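PDB 1H70: N(G),N(G)-dimethylarginine dimethylaminohydrolase from Pseudomonas aeruginosa, which hydrolyses N(G),N(G)-dimethyl-L-arginine and N(G)-monomethyl-L-arginine, which are inhibitors of nitric oxide synthase, to L-citrulline and dimethylamine or methylamine. Local coordinates for residues Pro111-Glu115 against Arg133-Ala139; Arg74-Arg80 against Lys104-Glu109; Glu115-Met120 against His163-Ala169; Val65-Val69 against Arg86-Thr90. The protein carries 1 engineered substitution. All coordinates share one frame; numbering follows the deposited sequence.

Interaction 1: Pro111-Glu115 against Arg133-Ala139. With CIR (citrulline), chain B.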
# COMPACT_ATOMS: atom_id res chain seq x y z
N PRO A 111 -20.69 -7.95 -7.54
CA PRO A 111 -19.59 -8.33 -8.44
C PRO A 111 -18.39 -7.38 -8.46
O PRO A 111 -17.66 -7.28 -9.46
CB PRO A 111 -20.30 -8.33 -9.80
CG PRO A 111 -21.28 -7.16 -9.68
CD PRO A 111 -21.69 -7.11 -8.23
N GLY A 112 -18.15 -6.72 -7.34
CA GLY A 112 -17.03 -5.79 -7.23
C GLY A 112 -15.75 -6.50 -6.84
O GLY A 112 -15.78 -7.55 -6.21
N THR A 113 -14.63 -5.91 -7.20
CA THR A 113 -13.32 -6.47 -6.94
C THR A 113 -12.49 -5.23 -6.52
O THR A 113 -12.53 -4.20 -7.19
CB THR A 113 -13.01 -7.14 -8.31
OG1 THR A 113 -13.07 -8.59 -8.25
CG2 THR A 113 -11.83 -6.65 -8.93
N VAL A 114 -11.82 -5.25 -5.36
CA VAL A 114 -10.98 -4.10 -4.96
C VAL A 114 -9.74 -4.62 -4.25
O VAL A 114 -9.85 -5.54 -3.47
CB VAL A 114 -11.65 -3.15 -3.93
CG1 VAL A 114 -10.66 -2.10 -3.39
CG2 VAL A 114 -12.83 -2.38 -4.53
N GLU A 115 -8.58 -4.03 -4.54
CA GLU A 115 -7.35 -4.32 -3.79
C GLU A 115 -6.88 -2.93 -3.36
O GLU A 115 -6.69 -2.07 -4.22
CB GLU A 115 -6.27 -5.08 -4.59
CG GLU A 115 -6.68 -6.54 -4.77
CD GLU A 115 -5.77 -7.35 -5.68
OE1 GLU A 115 -4.63 -6.93 -5.94
OE2 GLU A 115 -6.22 -8.44 -6.09
N ARG A 133 -6.88 -5.45 -10.99
CA ARG A 133 -7.27 -5.97 -9.68
C ARG A 133 -8.48 -5.24 -9.06
O ARG A 133 -9.20 -5.81 -8.25
CB ARG A 133 -6.09 -5.87 -8.72
CG ARG A 133 -4.84 -6.62 -9.19
CD ARG A 133 -5.03 -8.14 -9.18
NE ARG A 133 -3.83 -8.85 -9.64
CZ ARG A 133 -2.80 -9.04 -8.85
NH1 ARG A 133 -2.82 -8.62 -7.59
NH2 ARG A 133 -1.73 -9.70 -9.30
N THR A 134 -8.67 -3.98 -9.40
CA THR A 134 -9.78 -3.18 -8.88
C THR A 134 -10.66 -2.74 -10.02
O THR A 134 -10.23 -1.88 -10.79
CB THR A 134 -9.22 -1.96 -8.15
OG1 THR A 134 -8.55 -2.41 -6.96
CG2 THR A 134 -10.35 -1.00 -7.65
N ASN A 135 -11.88 -3.29 -10.10
CA ASN A 135 -12.79 -2.93 -11.18
C ASN A 135 -13.70 -1.75 -10.82
O ASN A 135 -13.79 -1.35 -9.67
CB ASN A 135 -13.55 -4.15 -11.70
CG ASN A 135 -14.53 -4.74 -10.74
OD1 ASN A 135 -14.92 -4.12 -9.73
ND2 ASN A 135 -14.98 -5.97 -11.05
N ALA A 136 -14.34 -1.16 -11.83
CA ALA A 136 -15.21 -0.01 -11.64
C ALA A 136 -16.36 -0.23 -10.65
O ALA A 136 -16.79 0.68 -9.96
CB ALA A 136 -15.76 0.40 -13.01
N GLU A 137 -16.89 -1.45 -10.60
CA GLU A 137 -17.98 -1.77 -9.67
C GLU A 137 -17.44 -1.74 -8.25
O GLU A 137 -18.08 -1.23 -7.35
CB GLU A 137 -18.61 -3.12 -9.97
CG GLU A 137 -19.57 -3.67 -8.91
CD GLU A 137 -20.78 -2.78 -8.60
OE1 GLU A 137 -21.13 -1.91 -9.43
OE2 GLU A 137 -21.41 -2.97 -7.53
N GLY A 138 -16.23 -2.27 -8.06
CA GLY A 138 -15.59 -2.28 -6.75
C GLY A 138 -15.29 -0.85 -6.30
O GLY A 138 -15.50 -0.48 -5.14
N ALA A 139 -14.76 -0.06 -7.22
CA ALA A 139 -14.50 1.35 -6.93
C ALA A 139 -15.78 2.04 -6.53
O ALA A 139 -15.81 2.83 -5.59
CB ALA A 139 -13.90 2.05 -8.16
C CIR B . 0.41 -9.57 -6.10
O CIR B . -0.78 -9.40 -5.71
OXT CIR B . 0.65 -9.79 -7.36
CA CIR B . 1.56 -9.46 -5.13
N CIR B . 2.67 -10.32 -5.57
C3 CIR B . 2.01 -7.98 -5.03
C4 CIR B . 0.91 -7.15 -4.35
C5 CIR B . 1.34 -5.69 -4.29
N6 CIR B . 0.34 -4.87 -3.59
C7 CIR B . 0.51 -3.61 -3.23
O7 CIR B . 1.56 -2.98 -3.46
N8 CIR B . -0.50 -2.99 -2.59
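With CG of N135 set between its backbone N and carbonyl carbon (chi1 68°), the side-chain amide folds back over the start of helix 136-148 and still reaches T113. N135 is the N-cap of this helix in the alpha/beta propeller of the guanidino-modifying enzymes. Its OD1 takes two N-H groups: the capping bond from G138 N (2.8 Å to N135 OD1) runs nearly along the C=O axis, while T113 N, 3.1 Å from N135 OD1, sits above the carbonyl plane. Asparagine suits the place because its ND2 can also make a weak bond to P111 O. G138 brings no side chain, letting T113 O and V114 CG2 lie against the first helical turn. T134 OG1 accepts from E115 N at 2.9 Å and is bonded to D118 as well. R133, bent at chi2 (-69°), passes its aliphatic part beside the E115 carboxylate, and its NH1 forms a salt bridge to E115 OE1 (3.0 Å), in the guanidinium plane and on the syn lone pair, although the planes stand 60° apart; E115 OE1 also accepts from H163. The guanidinium edge holds the citrulline carboxylate, R133 NH1 to O at 2.9 Å and R133 NH2 to OXT at 3.1 Å.

Interaction 2: Arg74-Arg80 against Lys104-Glu109; sequences RCAIITR and KVERIE
This is a parallel strand pairing: A76, I77 and I78 of the middle strand 76-78 lie beside V105, E106 and R107 of strand 105-107, at one side of a three-stranded mixed sheet. Four backbone bonds zip the two together. A76 N donates to K104 O (3.0 Å), and A76 O receives E106 N at 2.8 Å. The pattern repeats one step on, with I78 N 2.8 Å from E106 O and I108 N 3.0 Å from I78 O. A76, E106 and I78 thus each spend both backbone N and O in the pairing, while the backbone of I77 turns the other way to bond L70 of strand 69-71. Between the two strands the chain runs through helix 89-100, so the unit is a beta-alpha-beta crossover. A76, I78 and V105 face that helix, and small or branched apolar residues fit there: I78 CG1 packs on V105 CG1 at 3.8 Å. I77 and E106 point to the other face, toward helix 136-148. There the CG2 branch of I77 meets I108 CD1 at 4.0 Å. E106 bends at chi2 (-86°) and takes its carboxylate to K148 and H149, whereas R107, on the face of I78, pairs with E94 of the crossover helix. Beyond the last direct bond a water donates to both T79 O (2.7 Å) and I108 O, filling in as the backbones part. At the opposite end the methylenes of K104 lie against the carbonyl of R74, K104 CD being 3.2 Å from R74 O.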
# COMPACT_ATOMS: atom_id res chain seq x y z
N ARG A 74 -12.52 6.72 10.09
CA ARG A 74 -13.94 6.56 10.41
C ARG A 74 -14.42 5.11 10.37
O ARG A 74 -15.40 4.78 11.04
CB ARG A 74 -14.80 7.34 9.42
CG ARG A 74 -14.34 8.77 9.15
CD ARG A 74 -15.06 9.84 9.94
NE ARG A 74 -14.42 11.14 9.74
CZ ARG A 74 -14.78 12.07 8.86
NH1 ARG A 74 -15.78 11.88 8.02
NH2 ARG A 74 -14.10 13.21 8.81
N CYS A 75 -13.79 4.27 9.56
CA CYS A 75 -14.19 2.88 9.41
C CYS A 75 -13.13 2.08 8.67
O CYS A 75 -12.16 2.64 8.17
CB CYS A 75 -15.48 2.76 8.60
SG CYS A 75 -15.29 3.30 6.88
N ALA A 76 -13.33 0.76 8.62
CA ALA A 76 -12.45 -0.12 7.86
C ALA A 76 -13.36 -0.84 6.85
O ALA A 76 -14.49 -1.22 7.17
CB ALA A 76 -11.74 -1.14 8.72
N ILE A 77 -12.85 -1.00 5.64
CA ILE A 77 -13.59 -1.66 4.58
C ILE A 77 -12.76 -2.85 4.13
O ILE A 77 -11.67 -2.66 3.59
CB ILE A 77 -13.78 -0.72 3.37
CG1 ILE A 77 -14.40 0.62 3.77
CG2 ILE A 77 -14.68 -1.36 2.32
CD1 ILE A 77 -13.38 1.77 3.95
N ILE A 78 -13.28 -4.05 4.34
CA ILE A 78 -12.63 -5.25 3.87
C ILE A 78 -12.86 -5.27 2.37
O ILE A 78 -13.99 -5.06 1.92
CB ILE A 78 -13.27 -6.50 4.50
CG1 ILE A 78 -13.18 -6.43 6.02
CG2 ILE A 78 -12.61 -7.79 4.02
CD1 ILE A 78 -11.80 -6.36 6.58
N THR A 79 -11.80 -5.49 1.61
CA THR A 79 -11.92 -5.44 0.17
C THR A 79 -12.33 -6.79 -0.42
O THR A 79 -12.90 -7.65 0.28
CB THR A 79 -10.61 -4.93 -0.45
OG1 THR A 79 -9.55 -5.86 -0.18
CG2 THR A 79 -10.19 -3.57 0.18
N ARG A 80 -12.09 -6.97 -1.71
CA ARG A 80 -12.42 -8.21 -2.41
C ARG A 80 -11.42 -8.35 -3.56
O ARG A 80 -11.65 -7.93 -4.69
CB ARG A 80 -13.86 -8.14 -2.94
CG ARG A 80 -14.38 -9.49 -3.46
CD ARG A 80 -15.92 -9.57 -3.44
NE ARG A 80 -16.37 -10.84 -4.00
CZ ARG A 80 -16.50 -11.10 -5.30
NH1 ARG A 80 -16.25 -10.16 -6.20
NH2 ARG A 80 -16.92 -12.30 -5.70
N LYS A 104 -17.70 -0.94 13.10
CA LYS A 104 -17.36 -0.04 12.00
C LYS A 104 -16.64 -0.73 10.85
O LYS A 104 -15.75 -0.13 10.23
CB LYS A 104 -16.49 1.11 12.50
CG LYS A 104 -17.22 2.18 13.32
CD LYS A 104 -16.23 3.26 13.72
CE LYS A 104 -16.92 4.35 14.52
NZ LYS A 104 -15.95 5.15 15.32
N VAL A 105 -17.01 -1.97 10.58
CA VAL A 105 -16.38 -2.73 9.50
C VAL A 105 -17.36 -2.91 8.35
O VAL A 105 -18.43 -3.49 8.52
CB VAL A 105 -15.91 -4.13 9.96
CG1 VAL A 105 -15.35 -4.93 8.79
CG2 VAL A 105 -14.85 -3.97 11.02
N GLU A 106 -16.97 -2.42 7.17
CA GLU A 106 -17.79 -2.49 5.97
C GLU A 106 -17.10 -3.47 5.02
O GLU A 106 -15.96 -3.86 5.28
CB GLU A 106 -17.85 -1.11 5.31
CG GLU A 106 -18.34 0.03 6.17
CD GLU A 106 -19.86 0.20 6.21
OE1 GLU A 106 -20.58 -0.59 5.56
OE2 GLU A 106 -20.34 1.15 6.89
N ARG A 107 -17.77 -3.89 3.94
CA ARG A 107 -17.14 -4.84 3.04
C ARG A 107 -17.57 -4.65 1.59
O ARG A 107 -18.70 -4.24 1.34
CB ARG A 107 -17.42 -6.28 3.47
CG ARG A 107 -18.86 -6.58 3.75
CD ARG A 107 -19.20 -8.05 3.86
NE ARG A 107 -18.69 -8.92 4.92
CZ ARG A 107 -18.00 -8.68 6.05
NH1 ARG A 107 -17.59 -7.49 6.41
NH2 ARG A 107 -17.70 -9.71 6.84
N ILE A 108 -16.67 -4.94 0.67
CA ILE A 108 -16.98 -4.91 -0.76
C ILE A 108 -17.61 -6.26 -1.08
O ILE A 108 -17.19 -7.27 -0.50
CB ILE A 108 -15.70 -4.77 -1.58
CG1 ILE A 108 -14.95 -3.51 -1.18
CG2 ILE A 108 -15.99 -4.85 -3.12
CD1 ILE A 108 -15.64 -2.20 -1.52
N GLU A 109 -18.60 -6.30 -1.98
CA GLU A 109 -19.24 -7.55 -2.36
C GLU A 109 -19.25 -7.76 -3.86
O GLU A 109 -19.00 -6.83 -4.61
CB GLU A 109 -20.72 -7.53 -2.01
CG GLU A 109 -21.16 -7.29 -0.60
CD GLU A 109 -22.68 -7.23 -0.57
OE1 GLU A 109 -23.30 -7.14 -1.67
OE2 GLU A 109 -23.23 -7.27 0.54
O HOH W 1 -16.25 6.85 12.66
O HOH W 2 -15.29 -8.46 1.13

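Interaction 3: Glu115-Met120 against His163-Ala169. With CIR (citrulline), chain B.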
# COMPACT_ATOMS: atom_id res chain seq x y z
N GLU A 115 -8.58 -4.03 -4.54
CA GLU A 115 -7.35 -4.32 -3.79
C GLU A 115 -6.88 -2.93 -3.36
O GLU A 115 -6.69 -2.07 -4.22
CB GLU A 115 -6.27 -5.08 -4.59
CG GLU A 115 -6.68 -6.54 -4.77
CD GLU A 115 -5.77 -7.35 -5.68
OE1 GLU A 115 -4.63 -6.93 -5.94
OE2 GLU A 115 -6.22 -8.44 -6.09
N ALA A 116 -6.71 -2.74 -2.05
CA ALA A 116 -6.39 -1.42 -1.50
C ALA A 116 -5.09 -0.76 -1.92
O ALA A 116 -4.89 0.43 -1.67
CB ALA A 116 -6.54 -1.39 0.04
N GLY A 117 -4.21 -1.49 -2.60
CA GLY A 117 -2.98 -0.90 -3.15
C GLY A 117 -3.35 0.10 -4.25
O GLY A 117 -2.56 0.94 -4.66
N ASP A 118 -4.59 -0.02 -4.75
CA ASP A 118 -5.13 0.87 -5.77
C ASP A 118 -5.69 2.15 -5.16
O ASP A 118 -6.19 3.01 -5.88
CB ASP A 118 -6.25 0.19 -6.55
CG ASP A 118 -5.75 -0.61 -7.74
OD1 ASP A 118 -4.95 -0.05 -8.53
OD2 ASP A 118 -6.16 -1.79 -7.95
N ILE A 119 -5.62 2.25 -3.83
CA ILE A 119 -6.20 3.41 -3.13
C ILE A 119 -5.17 4.29 -2.46
O ILE A 119 -4.38 3.86 -1.60
CB ILE A 119 -7.28 2.94 -2.11
CG1 ILE A 119 -8.35 2.13 -2.84
CG2 ILE A 119 -7.96 4.17 -1.43
CD1 ILE A 119 -9.38 1.44 -1.93
N MET A 120 -5.22 5.59 -2.79
CA MET A 120 -4.32 6.57 -2.20
C MET A 120 -5.10 7.63 -1.39
O MET A 120 -5.91 8.34 -1.94
CB MET A 120 -3.53 7.29 -3.30
CG MET A 120 -2.47 8.24 -2.72
SD MET A 120 -1.43 9.03 -3.96
CE MET A 120 -2.70 9.89 -4.96
N HIS A 163 -0.97 -1.67 -9.54
CA HIS A 163 -1.92 -0.93 -8.73
C HIS A 163 -1.52 0.54 -8.82
O HIS A 163 -0.37 0.86 -9.11
CB HIS A 163 -1.85 -1.23 -7.22
CG HIS A 163 -2.21 -2.63 -6.82
ND1 HIS A 163 -1.26 -3.57 -6.47
CD2 HIS A 163 -3.40 -3.24 -6.71
CE1 HIS A 163 -1.87 -4.71 -6.17
NE2 HIS A 163 -3.17 -4.53 -6.29
N LEU A 164 -2.45 1.42 -8.49
CA LEU A 164 -2.17 2.85 -8.50
C LEU A 164 -0.90 3.22 -7.71
O LEU A 164 -0.05 3.96 -8.20
CB LEU A 164 -3.37 3.57 -7.87
CG LEU A 164 -3.34 5.11 -7.87
CD1 LEU A 164 -3.75 5.61 -9.25
CD2 LEU A 164 -4.32 5.62 -6.83
N LYS A 165 -0.78 2.69 -6.48
CA LYS A 165 0.36 3.05 -5.63
C LYS A 165 1.70 2.44 -6.00
O LYS A 165 2.72 2.73 -5.36
CB LYS A 165 0.03 2.91 -4.15
CG LYS A 165 -1.00 3.96 -3.70
CD LYS A 165 -1.04 4.13 -2.19
CE LYS A 165 -1.44 2.85 -1.47
NZ LYS A 165 -2.02 3.22 -0.11
N THR A 166 1.74 1.69 -7.08
CA THR A 166 2.99 1.20 -7.64
C THR A 166 3.78 2.40 -8.12
O THR A 166 5.02 2.41 -8.08
CB THR A 166 2.70 0.31 -8.85
OG1 THR A 166 2.13 -0.94 -8.43
CG2 THR A 166 3.98 -0.04 -9.62
N GLY A 167 3.06 3.40 -8.62
CA GLY A 167 3.69 4.59 -9.17
C GLY A 167 3.30 5.90 -8.53
O GLY A 167 3.50 6.97 -9.12
N LEU A 168 2.80 5.86 -7.29
CA LEU A 168 2.37 7.09 -6.62
C LEU A 168 2.44 6.93 -5.11
O LEU A 168 2.24 5.83 -4.60
CB LEU A 168 0.91 7.41 -6.94
CG LEU A 168 0.49 8.11 -8.21
CD1 LEU A 168 -1.01 7.90 -8.42
CD2 LEU A 168 0.85 9.59 -8.10
N ALA A 169 2.69 8.03 -4.43
CA ALA A 169 2.75 8.04 -2.98
C ALA A 169 2.53 9.43 -2.45
O ALA A 169 3.26 10.35 -2.82
CB ALA A 169 4.11 7.53 -2.46
C CIR B . 0.41 -9.57 -6.10
O CIR B . -0.78 -9.40 -5.71
OXT CIR B . 0.65 -9.79 -7.36
CA CIR B . 1.56 -9.46 -5.13
N CIR B . 2.67 -10.32 -5.57
C3 CIR B . 2.01 -7.98 -5.03
C4 CIR B . 0.91 -7.15 -4.35
C5 CIR B . 1.34 -5.69 -4.29
N6 CIR B . 0.34 -4.87 -3.59
C7 CIR B . 0.51 -3.61 -3.23
O7 CIR B . 1.56 -2.98 -3.46
N8 CIR B . -0.50 -2.99 -2.59
O HOH W 3 -4.45 1.75 0.74
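E115 meets the imidazole of H163 at its edge: H163 NE2 donates to E115 OE1 (2.8 Å), which lies in the ring plane but is approached on its anti side. The H163 torsion chi1 of -64° puts the ring beside its own backbone N, where NE2 meets the carboxylate and the ND1-CE1 side comes near citrulline N6. G117 follows, in a 3-10 turn, with CA over one face of the ring, offset toward the rim. Having no side chain, it can also let citrulline N8 come to 3.3 Å from G117 CA, and its carbonyl accepts K165 N (3.1 Å to G117 O). Part of the active site of this pentein-type fold is built here, H163 being probably the proton donor, and each segment passes from a 3-10 turn into a strand. D118 supports the histidine from the second shell. Its OD1 accepts L164 N at 2.9 Å, fixing the backbone next to H163, while OD2 stands at the ring edge, 3.4 Å from H163 CD2, and is itself held by S131 and T134. I119 contributes its carbonyl: K165 NZ donates to I119 O at 2.9 Å. A long lysine suits this spot, since the bent chain brings NZ also to a water and to E66 in a salt bridge. M120 closes the contact with apolar packing: M120 CB rests on L164 CD2 at 4.0 Å, and M120 SD touches L168 CB, the two side chains crossing at about a right angle.

Interaction 4: Val65-Val69 against Arg86-Thr90. With CIR (citrulline), chain B.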
# COMPACT_ATOMS: atom_id res chain seq x y z
N VAL A 65 -0.43 -7.06 3.25
CA VAL A 65 -1.67 -6.76 3.97
C VAL A 65 -2.37 -5.48 3.50
O VAL A 65 -3.56 -5.28 3.80
CB VAL A 65 -1.45 -6.69 5.50
CG1 VAL A 65 -1.00 -8.06 6.01
CG2 VAL A 65 -0.45 -5.57 5.87
N GLU A 66 -1.67 -4.63 2.76
CA GLU A 66 -2.33 -3.44 2.22
C GLU A 66 -3.54 -3.81 1.36
O GLU A 66 -4.52 -3.10 1.41
CB GLU A 66 -1.35 -2.63 1.36
CG GLU A 66 -1.99 -1.54 0.52
CD GLU A 66 -1.05 -0.39 0.23
OE1 GLU A 66 -0.29 -0.49 -0.75
OE2 GLU A 66 -1.07 0.61 0.97
N ASP A 67 -3.50 -4.89 0.59
CA ASP A 67 -4.61 -5.17 -0.34
C ASP A 67 -5.97 -5.60 0.23
O ASP A 67 -7.01 -5.13 -0.23
CB ASP A 67 -4.11 -6.07 -1.47
CG ASP A 67 -2.98 -5.41 -2.21
OD1 ASP A 67 -3.15 -4.22 -2.59
OD2 ASP A 67 -1.92 -6.02 -2.41
N PRO A 68 -6.00 -6.49 1.21
CA PRO A 68 -7.28 -6.96 1.76
C PRO A 68 -8.14 -5.98 2.57
O PRO A 68 -9.28 -6.33 2.87
CB PRO A 68 -6.89 -8.17 2.62
CG PRO A 68 -5.41 -8.10 2.81
CD PRO A 68 -4.84 -7.20 1.78
N VAL A 69 -7.66 -4.79 2.92
CA VAL A 69 -8.45 -3.88 3.73
C VAL A 69 -8.04 -2.44 3.49
O VAL A 69 -6.90 -2.15 3.15
CB VAL A 69 -8.20 -4.03 5.27
CG1 VAL A 69 -9.38 -3.41 6.04
CG2 VAL A 69 -7.96 -5.46 5.73
N ARG A 86 -5.62 -14.61 -3.89
CA ARG A 86 -5.55 -13.70 -2.76
C ARG A 86 -6.90 -13.31 -2.18
O ARG A 86 -6.93 -12.65 -1.14
CB ARG A 86 -4.80 -12.42 -3.19
CG ARG A 86 -3.38 -12.68 -3.72
CD ARG A 86 -2.53 -11.40 -3.66
NE ARG A 86 -2.49 -10.89 -2.28
CZ ARG A 86 -2.13 -9.67 -1.95
NH1 ARG A 86 -1.69 -8.84 -2.88
NH2 ARG A 86 -2.19 -9.29 -0.68
N ARG A 87 -8.02 -13.71 -2.80
CA ARG A 87 -9.33 -13.34 -2.27
C ARG A 87 -9.56 -13.76 -0.83
O ARG A 87 -10.07 -12.99 -0.03
CB ARG A 87 -10.49 -13.83 -3.15
CG ARG A 87 -11.81 -13.11 -2.83
CD ARG A 87 -12.81 -13.23 -3.93
NE ARG A 87 -12.40 -12.52 -5.12
CZ ARG A 87 -12.73 -12.88 -6.36
NH1 ARG A 87 -13.50 -13.96 -6.57
NH2 ARG A 87 -12.29 -12.19 -7.39
N GLY A 88 -9.12 -14.96 -0.47
CA GLY A 88 -9.26 -15.51 0.86
C GLY A 88 -8.45 -14.81 1.95
O GLY A 88 -8.63 -15.10 3.14
N GLU A 89 -7.55 -13.90 1.58
CA GLU A 89 -6.78 -13.16 2.56
C GLU A 89 -7.64 -12.24 3.42
O GLU A 89 -7.22 -11.85 4.53
CB GLU A 89 -5.69 -12.30 1.89
CG GLU A 89 -4.64 -13.18 1.24
CD GLU A 89 -3.51 -12.41 0.61
OE1 GLU A 89 -3.28 -11.24 1.04
OE2 GLU A 89 -2.86 -12.97 -0.32
N THR A 90 -8.83 -11.89 2.94
CA THR A 90 -9.71 -11.05 3.75
C THR A 90 -10.15 -11.77 5.02
O THR A 90 -10.33 -11.15 6.06
CB THR A 90 -10.96 -10.61 2.96
OG1 THR A 90 -11.63 -11.76 2.42
CG2 THR A 90 -10.55 -9.73 1.78
C CIR B . 0.41 -9.57 -6.10
O CIR B . -0.78 -9.40 -5.71
OXT CIR B . 0.65 -9.79 -7.36
CA CIR B . 1.56 -9.46 -5.13
N CIR B . 2.67 -10.32 -5.57
C3 CIR B . 2.01 -7.98 -5.03
C4 CIR B . 0.91 -7.15 -4.35
C5 CIR B . 1.34 -5.69 -4.29
N6 CIR B . 0.34 -4.87 -3.59
C7 CIR B . 0.51 -3.61 -3.23
O7 CIR B . 1.56 -2.98 -3.46
N8 CIR B . -0.50 -2.99 -2.59
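The D67 carboxylate and the R86 guanidinium meet with their planes 69° apart, and a single oxygen carries the salt bridge: R86 NH1 to D67 OD2, 2.9 Å, tilted from the guanidinium plane and on the anti side of the oxygen. E89 is gripped quite differently. R86 holds it side-on, NE to E89 OE2 at 2.9 Å and NH2 to E89 OE1 at 2.8 Å, both oxygens lying in the guanidinium plane. Bending at chi3 (57°) helps R86 turn this edge to E89, the fourth residue of the type I beta turn that R86 begins, while NH1 still faces the ligand. NH2 has a further partner in F64 O. Next to the charged groups the rigid ring of P68 packs on T90, with P68 CB 4.1 Å from T90 CG2. In the citrulline pocket D67 takes the two ureido nitrogens with one oxygen each, OD2 accepting N6 at 2.8 Å and OD1 accepting N8 at 2.9 Å. E66 OE1 takes another N8 proton (3.1 Å), and R86 NH1 reaches the ligand carboxylate O at 3.0 Å. Acidic groups are thus gathered at the ureido end and arginines (R86, with R133) at the carboxylate end, a polarity that should suit the cationic guanidinium of the methylated arginine substrates.

Along the chain interactions 4 and 2 interleave, since helix 89-100, at whose start residues 86-90 lie, is the crossover between strands 76-78 and 105-107; their centres are 11 Å apart. Both close before interactions 1 and 3 open, which alternate in turn and share E115. Interaction 2 lies about 16 Å from the chain centre, interaction 3 only about 6 Å. Interactions 1, 3 and 4 all touch the citrulline beside S250, an engineered residue at the nucleophile position. R80 O to V114 N joins interaction 2 to interaction 1, T79 and D67 join it to interaction 4, and G117 N to D67 OD1 ties 3 to 4; through these links the sheet of interaction 2 is joined to the pocket.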